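Local structure of glycinin A3B4 subunit (2D5F) at residues F80-C85 with P127-W132; E87-P92 with Q112-F117; C327-H332 with L359-Q364. The protein is an 11S seed storage globulin of soybean that assembles into hexamers and probably serves as a nitrogen and amino-acid reserve for the seedling. One frame throughout, in Å; residues are numbered along the deposited sequence.

Overall arrangement
Strand 75-80 of the first cupin barrel runs into residues 80-85, which start contact 1. The chain goes on through 87-92, is not modelled over 94-105, and returns at 112-117 to close contact 2. At 127-132 it closes contact 1, so the loop of contact 2 lies within the loop of contact 1. Both belong to the same antiparallel sheet. Contact 3 comes later and in series: 327-332 opens it and 359-364 closes it. It ties the approach to edge strand 332-334 to the second cupin region. The Cys85-Cys327 disulfide joins contact 1 to contact 3. Arg115 of contact 2 reaches Met329 O in contact 3, a probable hydrogen bond.

Contact 1: residues F80-C85 with P127-W132. With CO3 (carbonate ion), chain E.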
# COMPACT_ATOMS: atom_id res chain seq x y z
N PHE B 80 2.80 6.08 27.56
CA PHE B 80 2.39 4.77 27.08
C PHE B 80 3.51 3.77 27.30
O PHE B 80 4.66 4.15 27.52
CB PHE B 80 2.09 4.79 25.58
CG PHE B 80 1.02 5.76 25.18
CD1 PHE B 80 1.32 7.11 25.01
CD2 PHE B 80 -0.27 5.32 24.92
CE1 PHE B 80 0.35 8.00 24.57
CE2 PHE B 80 -1.25 6.21 24.48
CZ PHE B 80 -0.94 7.54 24.31
N ALA B 81 3.17 2.49 27.22
CA ALA B 81 4.16 1.43 27.36
C ALA B 81 4.14 0.61 26.06
O ALA B 81 3.40 -0.36 25.95
CB ALA B 81 3.82 0.53 28.56
N PHE B 82 4.93 1.03 25.08
CA PHE B 82 5.01 0.32 23.81
C PHE B 82 5.89 -0.90 24.02
O PHE B 82 7.04 -0.79 24.46
CB PHE B 82 5.57 1.23 22.72
CG PHE B 82 4.56 2.20 22.17
CD1 PHE B 82 4.20 3.33 22.89
CD2 PHE B 82 3.93 1.95 20.95
CE1 PHE B 82 3.23 4.21 22.41
CE2 PHE B 82 2.95 2.82 20.46
CZ PHE B 82 2.60 3.96 21.19
N PRO B 83 5.37 -2.09 23.70
CA PRO B 83 6.12 -3.34 23.87
C PRO B 83 7.45 -3.45 23.15
O PRO B 83 7.53 -3.21 21.95
CB PRO B 83 5.12 -4.40 23.41
CG PRO B 83 4.39 -3.68 22.28
CD PRO B 83 4.15 -2.31 22.90
N GLY B 84 8.49 -3.80 23.89
CA GLY B 84 9.80 -3.98 23.31
C GLY B 84 10.58 -2.73 22.93
O GLY B 84 11.72 -2.83 22.47
N CYS B 85 9.99 -1.56 23.12
CA CYS B 85 10.67 -0.32 22.78
C CYS B 85 11.66 0.13 23.85
O CYS B 85 11.44 -0.09 25.04
CB CYS B 85 9.65 0.77 22.53
SG CYS B 85 8.72 0.52 20.99
N PRO B 127 -4.99 0.09 20.66
CA PRO B 127 -5.55 -1.10 21.30
C PRO B 127 -4.45 -1.91 21.98
O PRO B 127 -3.36 -2.08 21.43
CB PRO B 127 -6.17 -1.87 20.12
CG PRO B 127 -6.47 -0.79 19.11
CD PRO B 127 -5.27 0.10 19.21
N GLY B 128 -4.74 -2.38 23.19
CA GLY B 128 -3.80 -3.20 23.94
C GLY B 128 -2.59 -2.51 24.52
O GLY B 128 -1.83 -3.13 25.25
N VAL B 129 -2.39 -1.24 24.19
CA VAL B 129 -1.24 -0.50 24.70
C VAL B 129 -1.56 0.16 26.05
O VAL B 129 -2.51 0.95 26.15
CB VAL B 129 -0.78 0.59 23.71
CG1 VAL B 129 0.34 1.41 24.32
CG2 VAL B 129 -0.32 -0.06 22.40
N PRO B 130 -0.76 -0.14 27.09
CA PRO B 130 -0.97 0.44 28.42
C PRO B 130 -0.71 1.94 28.41
O PRO B 130 0.19 2.42 27.71
CB PRO B 130 0.06 -0.28 29.29
CG PRO B 130 0.38 -1.54 28.52
CD PRO B 130 0.38 -1.07 27.10
N TYR B 131 -1.48 2.69 29.18
CA TYR B 131 -1.27 4.13 29.28
C TYR B 131 -1.69 4.62 30.65
O TYR B 131 -2.55 4.01 31.30
CB TYR B 131 -2.07 4.89 28.21
CG TYR B 131 -3.51 5.13 28.59
CD1 TYR B 131 -4.45 4.11 28.51
CD2 TYR B 131 -3.94 6.38 29.06
CE1 TYR B 131 -5.78 4.31 28.88
CE2 TYR B 131 -5.27 6.60 29.44
CZ TYR B 131 -6.18 5.56 29.35
OH TYR B 131 -7.49 5.77 29.70
N TRP B 132 -1.08 5.72 31.08
CA TRP B 132 -1.38 6.36 32.36
C TRP B 132 -1.34 7.87 32.12
O TRP B 132 -0.65 8.34 31.22
CB TRP B 132 -0.35 5.98 33.44
CG TRP B 132 1.07 6.30 33.08
CD1 TRP B 132 1.97 5.47 32.47
CD2 TRP B 132 1.74 7.56 33.25
NE1 TRP B 132 3.15 6.13 32.25
CE2 TRP B 132 3.04 7.41 32.71
CE3 TRP B 132 1.37 8.79 33.80
CZ2 TRP B 132 3.98 8.46 32.71
CZ3 TRP B 132 2.30 9.84 33.80
CH2 TRP B 132 3.59 9.66 33.25
C CO3 E . -7.52 9.60 30.98
O1 CO3 E . -6.74 9.40 31.96
O2 CO3 E . -7.99 8.60 30.34
O3 CO3 E . -7.83 10.81 30.65
O HOH W 1 5.19 5.29 30.35
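Phe80 and Tyr131 form an antiparallel non-hydrogen-bonded pair in the first cupin β-barrel, where strand 75-80 ends beside the start of strand 131-135. The one direct hydrogen bond between the segments runs from Ala81 N to Pro130 O (3.0 Å, 147° at the hydrogen). The donor is tilted 31° from the carbonyl plane. The same oxygen also takes a weaker CA-H...O contact from Phe80 CA at 3.3 Å.

Among the apolar contacts, Val129 CG1 touches both phenylalanines. It stands anti to the backbone N (chi1 175°) and meets Phe80 CD2 at 4.0 Å. This methyl also lies over one face of the Phe82 ring. Separately, Phe80 CD2 reaches the CB of Tyr131 at 3.8 Å, and Ala81 CB packs on Pro130 CB at 3.9 Å. Trp384 of a second subunit packs on Pro130, and it also donates to Gly128 O.

A water links the two segments: it donates to Phe80 O and accepts from Trp132 NE1. The ring of Tyr131 leads away to a carbonate ion, probably from the crystallisation liquor, which Arg50, His58 and Thr133 also bind. Tyr131 OH donates to carbonate O2 at 2.9 Å, and that oxygen sits at the ring edge, in plane.

Contact 2: residues E87-P92 with Q112-F117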
# COMPACT_ATOMS: atom_id res chain seq x y z
N GLU B 87 13.86 2.53 26.46
CA GLU B 87 13.49 3.60 27.38
C GLU B 87 14.43 4.74 27.01
O GLU B 87 15.56 4.80 27.49
CB GLU B 87 13.72 3.16 28.83
CG GLU B 87 13.51 1.67 29.08
CD GLU B 87 12.18 1.15 28.57
OE1 GLU B 87 12.05 -0.08 28.40
OE2 GLU B 87 11.26 1.96 28.33
N THR B 88 13.95 5.64 26.14
CA THR B 88 14.76 6.76 25.65
C THR B 88 14.90 7.95 26.58
O THR B 88 15.65 8.89 26.29
CB THR B 88 14.21 7.27 24.30
OG1 THR B 88 12.89 7.79 24.48
CG2 THR B 88 14.18 6.14 23.28
N PHE B 89 14.17 7.94 27.69
CA PHE B 89 14.26 9.00 28.69
C PHE B 89 15.03 8.40 29.86
O PHE B 89 14.51 7.55 30.58
CB PHE B 89 12.86 9.43 29.15
CG PHE B 89 12.24 10.52 28.30
CD1 PHE B 89 12.38 10.51 26.91
CD2 PHE B 89 11.50 11.54 28.89
CE1 PHE B 89 11.79 11.51 26.13
CE2 PHE B 89 10.92 12.55 28.12
CZ PHE B 89 11.06 12.53 26.73
N GLU B 90 16.28 8.81 30.04
CA GLU B 90 17.05 8.26 31.14
C GLU B 90 17.69 9.34 31.99
O GLU B 90 18.02 10.42 31.50
CB GLU B 90 18.11 7.28 30.62
CG GLU B 90 19.11 7.89 29.66
CD GLU B 90 20.04 6.85 29.05
OE1 GLU B 90 20.88 7.24 28.22
OE2 GLU B 90 19.92 5.66 29.39
N LYS B 91 17.85 9.04 33.27
CA LYS B 91 18.44 9.99 34.20
C LYS B 91 19.56 9.31 34.97
O LYS B 91 19.33 8.37 35.73
CB LYS B 91 17.37 10.48 35.17
CG LYS B 91 17.84 11.51 36.18
CD LYS B 91 16.68 11.92 37.07
CE LYS B 91 17.08 12.99 38.07
NZ LYS B 91 15.92 13.36 38.93
N PRO B 92 20.81 9.76 34.77
CA PRO B 92 21.95 9.16 35.48
C PRO B 92 21.86 9.48 36.97
O PRO B 92 21.40 10.55 37.36
CB PRO B 92 23.15 9.82 34.82
CG PRO B 92 22.66 10.10 33.42
CD PRO B 92 21.28 10.64 33.69
N GLN B 112 9.84 5.37 29.12
CA GLN B 112 9.58 5.83 27.76
C GLN B 112 9.15 7.29 27.73
O GLN B 112 8.89 7.89 28.77
CB GLN B 112 8.54 4.92 27.07
CG GLN B 112 9.11 3.55 26.74
CD GLN B 112 8.13 2.60 26.06
OE1 GLN B 112 8.41 1.40 25.92
NE2 GLN B 112 6.99 3.12 25.62
N LYS B 113 9.09 7.85 26.53
CA LYS B 113 8.73 9.25 26.33
C LYS B 113 7.49 9.72 27.08
O LYS B 113 6.48 9.01 27.14
CB LYS B 113 8.56 9.52 24.84
CG LYS B 113 8.23 10.98 24.51
CD LYS B 113 8.07 11.18 23.01
CE LYS B 113 7.79 12.64 22.68
NZ LYS B 113 7.86 12.89 21.21
N ILE B 114 7.58 10.92 27.65
CA ILE B 114 6.46 11.52 28.35
C ILE B 114 5.87 12.55 27.41
O ILE B 114 6.59 13.42 26.92
CB ILE B 114 6.90 12.22 29.66
CG1 ILE B 114 7.50 11.20 30.63
CG2 ILE B 114 5.71 12.93 30.31
CD1 ILE B 114 6.58 10.03 30.94
N ARG B 115 4.58 12.45 27.15
CA ARG B 115 3.93 13.39 26.25
C ARG B 115 3.02 14.32 27.05
O ARG B 115 2.26 13.88 27.90
CB ARG B 115 3.11 12.65 25.19
CG ARG B 115 3.92 11.64 24.36
CD ARG B 115 3.35 10.24 24.52
NE ARG B 115 4.11 9.20 23.81
CZ ARG B 115 4.07 8.99 22.50
NH1 ARG B 115 4.80 8.02 21.97
NH2 ARG B 115 3.30 9.73 21.73
N HIS B 116 3.13 15.61 26.76
CA HIS B 116 2.32 16.62 27.44
C HIS B 116 1.09 16.97 26.62
O HIS B 116 1.14 16.94 25.39
CB HIS B 116 3.16 17.87 27.68
CG HIS B 116 4.29 17.67 28.63
ND1 HIS B 116 4.16 17.83 29.99
CD2 HIS B 116 5.57 17.27 28.42
CE1 HIS B 116 5.31 17.54 30.58
NE2 HIS B 116 6.18 17.20 29.65
N PHE B 117 0.00 17.29 27.30
CA PHE B 117 -1.22 17.68 26.62
C PHE B 117 -1.87 18.86 27.32
O PHE B 117 -1.62 19.11 28.51
CB PHE B 117 -2.22 16.51 26.56
CG PHE B 117 -2.65 15.98 27.90
CD1 PHE B 117 -2.07 14.82 28.42
CD2 PHE B 117 -3.63 16.64 28.64
CE1 PHE B 117 -2.48 14.32 29.66
CE2 PHE B 117 -4.04 16.15 29.87
CZ PHE B 117 -3.46 14.98 30.39
O HOH W 2 10.56 6.30 24.64
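The Phe89 ring lies against the backbone of Lys113 and Ile114, where strands 89-92 and 107-118 adjoin in an antiparallel sheet of the first cupin barrel. Lys113 CA sits over one ring face in a CH-pi contact, 3.9 Å from the centroid and 14° off the normal. Ile114 N lies above the same face, 3.7 Å from Phe89 CE2. The CG of Lys113 is anti to its backbone N (chi1 -178°) and comes to 3.9 Å from Phe89 CZ. The two side chains cross obliquely, and the rest of the lysine leads away from the ring. Its NZ forms a salt bridge with Asp342 of a neighbouring subunit. Ile114 adds apolar packing through CB, 4.3 Å from Phe89 CE2.

At the loop end of the contact, the bent side chain of Glu87 turns back to the second segment. Its OE2 approaches Gln112 CG to 3.1 Å.

Thr88 OG1 is bonded to the backbone O of Asp342 of that neighbouring subunit, so the contact faces a subunit interface. The only hydrogen-bonded link between the two segments goes through water. One water molecule donates to Thr88 OG1 at 2.8 Å and accepts from Lys113 N at 2.9 Å.

Contact 3: residues C327-H332 with L359-Q364; sequences CTMKLH and LPALRQ
Lys330 points toward the turn that starts at Leu359, and the end of Leu359 comes up to it, where a loop leading into strand 332-334 meets the turn before helix 362-365. Strand 332-334 pairs with strand 121-125 at the edge of a sheet in the first cupin barrel. Residues 359-364 begin with a type I turn from Leu359 to Leu362 and pass into a short, weakly bonded helix. The backbones stay apart, with Lys330 CA and Leu359 CA at 6.9 Å. A water bridges them: it donates to Lys330 O at 2.7 Å and accepts weakly from Ala361 N.

Ala361 CB points toward the first segment and is touched by two side chains. Met329 CG reaches it at 3.8 Å and Leu331 CD2 at 3.9 Å.

Leu359 crosses the Lys330 side chain at about a right angle. Its CD1 lies 3.6 Å from Lys330 CD and 3.4 Å from Lys330 O. CG of Lys330 stands anti to its backbone N (chi1 -172°) and touches the same methyl. Beyond CD the lysine bends, and its NZ forms a salt bridge with Glu333. An alanine in place of this lysine would probably leave Glu333 without this charge partner, deprive His332 O of its donor and open a gap beside Leu359 CD1.

Leu357 of a neighbouring subunit also packs on Lys330. The ammonium has a second hold within its own segment: NZ donates to His332 O at 2.8 Å, with a C=O...NZ angle of 163°, nearly along the carbonyl axis.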
# COMPACT_ATOMS: atom_id res chain seq x y z
N CYS B 327 8.34 3.33 17.73
CA CYS B 327 8.37 3.49 19.16
C CYS B 327 8.03 4.91 19.64
O CYS B 327 7.91 5.16 20.84
CB CYS B 327 9.73 3.03 19.69
SG CYS B 327 10.01 1.23 19.59
N THR B 328 7.88 5.83 18.69
CA THR B 328 7.53 7.22 19.01
C THR B 328 6.28 7.68 18.25
O THR B 328 6.11 8.88 18.00
CB THR B 328 8.71 8.21 18.74
OG1 THR B 328 9.31 7.93 17.47
CG2 THR B 328 9.75 8.10 19.83
N MET B 329 5.42 6.72 17.89
CA MET B 329 4.15 6.94 17.20
C MET B 329 3.50 8.21 17.77
O MET B 329 3.23 8.29 18.97
CB MET B 329 3.24 5.71 17.44
CG MET B 329 1.88 5.68 16.74
SD MET B 329 0.84 4.20 17.21
CE MET B 329 1.07 3.13 15.78
N LYS B 330 3.26 9.22 16.92
CA LYS B 330 2.64 10.47 17.37
C LYS B 330 1.21 10.14 17.77
O LYS B 330 0.44 9.64 16.95
CB LYS B 330 2.62 11.50 16.25
CG LYS B 330 2.16 12.89 16.68
CD LYS B 330 1.99 13.80 15.48
CE LYS B 330 2.28 15.26 15.80
NZ LYS B 330 1.31 15.87 16.74
N LEU B 331 0.85 10.42 19.02
CA LEU B 331 -0.48 10.08 19.48
C LEU B 331 -1.28 11.21 20.11
O LEU B 331 -2.17 10.97 20.94
CB LEU B 331 -0.39 8.91 20.46
CG LEU B 331 -0.01 7.57 19.81
CD1 LEU B 331 0.22 6.52 20.88
CD2 LEU B 331 -1.13 7.14 18.87
N HIS B 332 -0.98 12.43 19.71
CA HIS B 332 -1.71 13.57 20.22
C HIS B 332 -1.56 14.75 19.28
O HIS B 332 -0.53 14.93 18.63
CB HIS B 332 -1.24 13.91 21.65
CG HIS B 332 -0.45 15.17 21.75
ND1 HIS B 332 -0.91 16.26 22.46
CD2 HIS B 332 0.74 15.53 21.23
CE1 HIS B 332 -0.02 17.24 22.37
NE2 HIS B 332 0.99 16.82 21.63
N LEU B 359 -2.75 12.87 11.73
CA LEU B 359 -2.24 11.93 12.72
C LEU B 359 -2.31 10.56 12.05
O LEU B 359 -3.33 9.87 12.12
CB LEU B 359 -3.13 11.99 13.96
CG LEU B 359 -2.54 11.56 15.30
CD1 LEU B 359 -1.23 12.30 15.56
CD2 LEU B 359 -3.56 11.85 16.40
N PRO B 360 -1.22 10.14 11.37
CA PRO B 360 -1.14 8.86 10.66
C PRO B 360 -1.54 7.60 11.41
O PRO B 360 -1.99 6.63 10.80
CB PRO B 360 0.31 8.83 10.17
CG PRO B 360 1.03 9.66 11.15
CD PRO B 360 0.09 10.82 11.35
N ALA B 361 -1.38 7.61 12.73
CA ALA B 361 -1.75 6.44 13.53
C ALA B 361 -3.25 6.14 13.40
O ALA B 361 -3.68 4.99 13.56
CB ALA B 361 -1.39 6.68 15.00
N LEU B 362 -4.04 7.16 13.11
CA LEU B 362 -5.48 7.00 12.98
C LEU B 362 -5.87 6.06 11.84
O LEU B 362 -6.95 5.47 11.86
CB LEU B 362 -6.14 8.37 12.80
CG LEU B 362 -6.05 9.25 14.05
CD1 LEU B 362 -6.57 10.64 13.77
CD2 LEU B 362 -6.83 8.59 15.18
N ARG B 363 -5.00 5.92 10.86
CA ARG B 363 -5.29 5.05 9.73
C ARG B 363 -5.59 3.62 10.19
O ARG B 363 -6.51 2.98 9.68
CB ARG B 363 -4.12 5.05 8.75
CG ARG B 363 -4.46 4.43 7.41
CD ARG B 363 -3.54 4.96 6.33
NE ARG B 363 -4.20 4.95 5.03
CZ ARG B 363 -4.57 3.85 4.38
NH1 ARG B 363 -4.33 2.66 4.90
NH2 ARG B 363 -5.18 3.95 3.21
N GLN B 364 -4.84 3.12 11.16
CA GLN B 364 -5.08 1.77 11.65
C GLN B 364 -6.20 1.69 12.69
O GLN B 364 -6.70 0.60 12.96
CB GLN B 364 -3.80 1.18 12.24
CG GLN B 364 -2.71 0.91 11.22
CD GLN B 364 -3.21 0.11 10.02
OE1 GLN B 364 -3.94 0.63 9.17
NE2 GLN B 364 -2.83 -1.16 9.96
O HOH W 3 0.84 9.57 14.29